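PDB 5CPC: secreted effector protein SopD from Salmonella typhimurium, which acts as a secreted virulence effector that alters host cell physiology, cooperating with SopB in membrane fission and macropinosome formation during invasion and contributing to replication in macrophages. Local coordinates for residues 69-81 against 253-265. Sequence-based numbering, arbitrary orientation.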
loop_
_atom_site.group_PDB
_atom_site.type_symbol
_atom_site.label_atom_id
_atom_site.label_comp_id
_atom_site.label_asym_id
_atom_site.label_seq_id
_atom_site.Cartn_x
_atom_site.Cartn_y
_atom_site.Cartn_z
ATOM N N GLY A 69 -6.561 19.676 -20.443
ATOM C CA GLY A 69 -6.530 19.832 -18.985
ATOM C C GLY A 69 -6.314 18.530 -18.228
ATOM O O GLY A 69 -5.225 18.283 -17.712
ATOM N N GLU A 70 -7.345 17.688 -18.182
ATOM C CA GLU A 70 -7.350 16.481 -17.321
ATOM C C GLU A 70 -6.769 15.237 -18.013
ATOM O O GLU A 70 -7.187 14.866 -19.093
ATOM C CB GLU A 70 -8.792 16.201 -16.803
ATOM N N MET A 71 -5.804 14.586 -17.398
ATOM C CA MET A 71 -5.296 13.337 -17.977
ATOM C C MET A 71 -6.286 12.186 -17.774
ATOM O O MET A 71 -6.986 12.139 -16.760
ATOM C CB MET A 71 -3.955 12.972 -17.359
ATOM C CG MET A 71 -2.945 14.096 -17.341
ATOM S SD MET A 71 -1.316 13.390 -17.689
ATOM C CE MET A 71 -1.447 13.254 -19.493
ATOM N N GLU A 72 -6.372 11.276 -18.741
ATOM C CA GLU A 72 -7.304 10.156 -18.588
ATOM C C GLU A 72 -6.783 9.254 -17.468
ATOM O O GLU A 72 -5.579 9.112 -17.277
ATOM C CB GLU A 72 -7.512 9.363 -19.892
ATOM C CG GLU A 72 -6.207 8.875 -20.597
ATOM C CD GLU A 72 -6.437 8.244 -21.988
ATOM O OE1 GLU A 72 -5.582 8.467 -22.901
ATOM O OE2 GLU A 72 -7.475 7.543 -22.168
ATOM N N VAL A 73 -7.703 8.670 -16.735
ATOM C CA VAL A 73 -7.394 7.937 -15.528
ATOM C C VAL A 73 -8.038 6.555 -15.645
ATOM O O VAL A 73 -9.105 6.403 -16.286
ATOM C CB VAL A 73 -7.928 8.752 -14.334
ATOM C CG1 VAL A 73 -9.140 8.164 -13.732
ATOM C CG2 VAL A 73 -6.850 8.955 -13.313
ATOM N N ASN A 74 -7.404 5.552 -15.027
ATOM C CA ASN A 74 -7.842 4.147 -15.121
ATOM C C ASN A 74 -8.159 3.589 -13.713
ATOM O O ASN A 74 -7.314 2.941 -13.087
ATOM C CB ASN A 74 -6.751 3.341 -15.855
ATOM C CG ASN A 74 -7.049 1.818 -15.912
ATOM O OD1 ASN A 74 -8.207 1.393 -15.839
ATOM N ND2 ASN A 74 -5.991 0.999 -16.058
ATOM N N VAL A 75 -9.337 3.893 -13.181
ATOM C CA VAL A 75 -9.583 3.602 -11.756
ATOM C C VAL A 75 -10.843 2.820 -11.464
ATOM O O VAL A 75 -11.278 2.726 -10.301
ATOM C CB VAL A 75 -9.527 4.874 -10.864
ATOM C CG1 VAL A 75 -8.133 5.528 -10.980
ATOM C CG2 VAL A 75 -10.668 5.893 -11.226
ATOM N N GLU A 76 -11.429 2.235 -12.506
ATOM C CA GLU A 76 -12.713 1.607 -12.332
ATOM C C GLU A 76 -12.496 0.361 -11.436
ATOM O O GLU A 76 -13.145 0.199 -10.426
ATOM C CB GLU A 76 -13.410 1.251 -13.764
ATOM N N ASP A 77 -11.561 -0.486 -11.799
ATOM C CA ASP A 77 -11.192 -1.663 -10.976
ATOM C C ASP A 77 -10.772 -1.350 -9.559
ATOM O O ASP A 77 -11.368 -1.911 -8.619
ATOM C CB ASP A 77 -10.204 -2.546 -11.707
ATOM C CG ASP A 77 -10.720 -2.917 -13.088
ATOM O OD1 ASP A 77 -11.419 -3.940 -13.248
ATOM O OD2 ASP A 77 -10.468 -2.139 -14.021
ATOM N N ILE A 78 -9.837 -0.402 -9.370
ATOM C CA ILE A 78 -9.408 -0.092 -8.006
ATOM C C ILE A 78 -10.554 0.471 -7.148
ATOM O O ILE A 78 -10.702 0.062 -5.998
ATOM C CB ILE A 78 -8.076 0.807 -7.937
ATOM C CG1 ILE A 78 -7.337 0.589 -6.605
ATOM C CG2 ILE A 78 -8.353 2.304 -8.268
ATOM C CD1 ILE A 78 -6.029 1.446 -6.454
ATOM N N ASN A 79 -11.387 1.371 -7.679
ATOM C CA ASN A 79 -12.572 1.876 -6.927
ATOM C C ASN A 79 -13.621 0.833 -6.521
ATOM O O ASN A 79 -14.403 1.049 -5.572
ATOM C CB ASN A 79 -13.282 3.032 -7.682
ATOM C CG ASN A 79 -12.430 4.331 -7.709
ATOM O OD1 ASN A 79 -12.043 4.848 -6.674
ATOM N ND2 ASN A 79 -12.121 4.807 -8.890
ATOM N N LYS A 80 -13.646 -0.301 -7.218
ATOM C CA LYS A 80 -14.587 -1.360 -6.814
ATOM C C LYS A 80 -14.387 -1.754 -5.394
ATOM O O LYS A 80 -15.360 -1.964 -4.712
ATOM C CB LYS A 80 -14.512 -2.596 -7.696
ATOM C CG LYS A 80 -15.133 -2.391 -9.078
ATOM C CD LYS A 80 -15.066 -3.680 -9.923
ATOM C CE LYS A 80 -15.429 -3.380 -11.364
ATOM N NZ LYS A 80 -15.550 -4.674 -12.138
ATOM N N ILE A 81 -13.129 -1.743 -4.920
ATOM C CA ILE A 81 -12.822 -2.267 -3.630
ATOM C C ILE A 81 -13.466 -1.398 -2.567
ATOM O O ILE A 81 -14.224 -1.908 -1.714
ATOM C CB ILE A 81 -11.260 -2.473 -3.363
ATOM C CG1 ILE A 81 -10.504 -3.290 -4.446
ATOM C CG2 ILE A 81 -11.033 -2.982 -1.961
ATOM C CD1 ILE A 81 -11.134 -4.569 -4.981
ATOM N N LEU A 253 2.067 0.041 -4.705
ATOM C CA LEU A 253 0.815 0.734 -4.523
ATOM C C LEU A 253 0.918 1.898 -3.531
ATOM O O LEU A 253 0.262 2.957 -3.751
ATOM C CB LEU A 253 -0.314 -0.241 -4.180
ATOM C CG LEU A 253 -1.770 0.161 -4.237
ATOM C CD1 LEU A 253 -2.294 0.364 -5.668
ATOM C CD2 LEU A 253 -2.530 -0.910 -3.548
ATOM N N LEU A 254 1.733 1.741 -2.473
ATOM C CA LEU A 254 2.016 2.866 -1.556
ATOM C C LEU A 254 2.786 3.987 -2.171
ATOM O O LEU A 254 2.421 5.124 -1.975
ATOM C CB LEU A 254 2.760 2.429 -0.301
ATOM C CG LEU A 254 1.908 1.567 0.620
ATOM C CD1 LEU A 254 2.812 0.851 1.659
ATOM C CD2 LEU A 254 0.799 2.470 1.300
ATOM N N HIS A 255 3.869 3.706 -2.899
ATOM C CA HIS A 255 4.855 4.769 -3.223
ATOM C C HIS A 255 5.088 5.053 -4.673
ATOM O O HIS A 255 5.661 6.075 -5.006
ATOM C CB HIS A 255 6.245 4.486 -2.556
ATOM C CG HIS A 255 6.166 4.253 -1.080
ATOM N ND1 HIS A 255 5.960 5.271 -0.175
ATOM C CD2 HIS A 255 6.285 3.118 -0.346
ATOM C CE1 HIS A 255 5.923 4.767 1.052
ATOM N NE2 HIS A 255 6.113 3.463 0.975
ATOM N N SER A 256 4.689 4.142 -5.543
ATOM C CA SER A 256 4.909 4.335 -6.991
ATOM C C SER A 256 3.664 4.415 -7.913
ATOM O O SER A 256 3.748 4.871 -9.059
ATOM C CB SER A 256 5.905 3.301 -7.485
ATOM O OG SER A 256 7.092 3.540 -6.789
ATOM N N TYR A 257 2.520 4.004 -7.391
ATOM C CA TYR A 257 1.297 3.901 -8.184
ATOM C C TYR A 257 0.912 5.235 -8.811
ATOM O O TYR A 257 0.808 6.209 -8.095
ATOM C CB TYR A 257 0.169 3.429 -7.253
ATOM C CG TYR A 257 -1.241 3.572 -7.782
ATOM C CD1 TYR A 257 -1.750 2.680 -8.752
ATOM C CD2 TYR A 257 -2.086 4.565 -7.290
ATOM C CE1 TYR A 257 -3.045 2.799 -9.224
ATOM C CE2 TYR A 257 -3.382 4.718 -7.784
ATOM C CZ TYR A 257 -3.850 3.820 -8.740
ATOM O OH TYR A 257 -5.129 3.935 -9.169
ATOM N N SER A 258 0.707 5.264 -10.129
ATOM C CA SER A 258 -0.030 6.368 -10.782
ATOM C C SER A 258 -1.337 5.870 -11.424
ATOM O O SER A 258 -1.309 4.920 -12.235
ATOM C CB SER A 258 0.811 7.034 -11.860
ATOM O OG SER A 258 -0.013 7.460 -12.946
ATOM N N PRO A 259 -2.468 6.528 -11.088
ATOM C CA PRO A 259 -3.776 6.167 -11.613
ATOM C C PRO A 259 -3.957 6.581 -13.054
ATOM O O PRO A 259 -4.901 6.100 -13.719
ATOM C CB PRO A 259 -4.731 6.974 -10.731
ATOM C CG PRO A 259 -3.958 8.215 -10.426
ATOM C CD PRO A 259 -2.571 7.658 -10.148
ATOM N N PHE A 260 -3.085 7.476 -13.526
ATOM C CA PHE A 260 -3.165 8.026 -14.881
ATOM C C PHE A 260 -2.939 6.955 -15.906
ATOM O O PHE A 260 -1.934 6.248 -15.875
ATOM C CB PHE A 260 -2.159 9.184 -15.105
ATOM C CG PHE A 260 -2.437 10.369 -14.257
ATOM C CD1 PHE A 260 -1.505 10.823 -13.356
ATOM C CD2 PHE A 260 -3.672 10.996 -14.318
ATOM C CE1 PHE A 260 -1.778 11.900 -12.548
ATOM C CE2 PHE A 260 -3.958 12.060 -13.513
ATOM C CZ PHE A 260 -3.006 12.522 -12.626
ATOM N N SER A 261 -3.860 6.880 -16.847
ATOM C CA SER A 261 -3.899 5.781 -17.761
ATOM C C SER A 261 -2.719 5.696 -18.711
ATOM O O SER A 261 -2.384 4.610 -19.204
ATOM C CB SER A 261 -5.161 5.892 -18.581
ATOM O OG SER A 261 -4.884 5.403 -19.869
ATOM N N GLU A 262 -2.132 6.855 -18.995
ATOM C CA GLU A 262 -1.210 7.027 -20.125
ATOM C C GLU A 262 0.210 6.518 -19.851
ATOM O O GLU A 262 0.927 6.105 -20.779
ATOM C CB GLU A 262 -1.201 8.498 -20.587
ATOM C CG GLU A 262 -1.089 8.729 -22.128
ATOM C CD GLU A 262 -1.864 7.714 -22.995
ATOM O OE1 GLU A 262 -2.862 8.106 -23.663
ATOM O OE2 GLU A 262 -1.462 6.524 -23.021
ATOM N N PHE A 263 0.616 6.560 -18.583
ATOM C CA PHE A 263 1.843 5.909 -18.170
ATOM C C PHE A 263 1.471 4.558 -17.534
ATOM O O PHE A 263 1.459 4.380 -16.298
ATOM C CB PHE A 263 2.657 6.793 -17.218
ATOM N N LYS A 264 1.138 3.613 -18.408
ATOM C CA LYS A 264 0.955 2.242 -17.990
ATOM C C LYS A 264 2.336 1.563 -17.906
ATOM O O LYS A 264 2.572 0.795 -16.963
ATOM C CB LYS A 264 -0.017 1.509 -18.926
ATOM C CG LYS A 264 -0.451 0.125 -18.453
ATOM C CD LYS A 264 -1.761 -0.292 -19.080
ATOM C CE LYS A 264 -2.948 0.251 -18.290
ATOM N NZ LYS A 264 -4.215 -0.149 -18.949
ATOM N N PRO A 265 3.260 1.878 -18.859
ATOM C CA PRO A 265 4.587 1.222 -18.975
ATOM C C PRO A 265 5.628 1.700 -17.955
ATOM O O PRO A 265 6.678 1.059 -17.782
ATOM C CB PRO A 265 5.045 1.644 -20.368
ATOM C CG PRO A 265 4.439 3.053 -20.522
ATOM C CD PRO A 265 3.064 2.889 -19.928
#
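Val73 and Phe260 face each other as the non-hydrogen-bonded pair of a single antiparallel beta bridge, which ties the extended run leading into helix 76-90 to the connection between helices 248-256 and 264-283. Two backbone hydrogen bonds flank the pair: Ser261 N donates to Glu72 O (2.8 Å) and Asn74 N to Pro259 O (2.9 Å, 170° at the hydrogen). Proline has no N-H to give, but its carbonyl serves as an acceptor.

Apolar side chains pack along the bridge and beyond it toward helix 76-90. Phe260 offers a broad ring to Met71, whose flexible thioether places SD above the face in a long Met-aromatic contact, 4.9 Å from the centroid and 17° off the normal. Met71 CB also meets Phe260 CD2 at 3.6 Å. The compact Pro259 ring accepts two branched valines, with CB against Val73 CG2 and, at 3.7 Å, Val75 CG1. At the start of helix 76-90, Ile78 turns inward. Its CG1 lies anti to the backbone N (chi1 -155°) and the chain runs on extended, carrying CD1 to Leu253 CD1 and, at an oblique angle, to Tyr257 CZ. Ile127 also touches Ile78, and Ile150 and Ile154 of helix 141-160 touch Leu253. Tyr257 OH is buried among these aliphatic groups, 3.7 Å from Ile78 CG2, without a polar partner.

Asn74 suits its place because its amide ND2 can donate beyond the bridge to Asn129 OD1; Asn129 ND2 in turn holds Ser258 O, so Asn129 links the two segments. The carboxylates of Glu72 and Glu262, their planes nearly perpendicular, come close without a hydrogen bond as modelled, a proximity that would be unfavourable if both were ionised and probably raises the proton affinity of one: Glu72 OE1 lies 2.8 Å from Glu262 OE1.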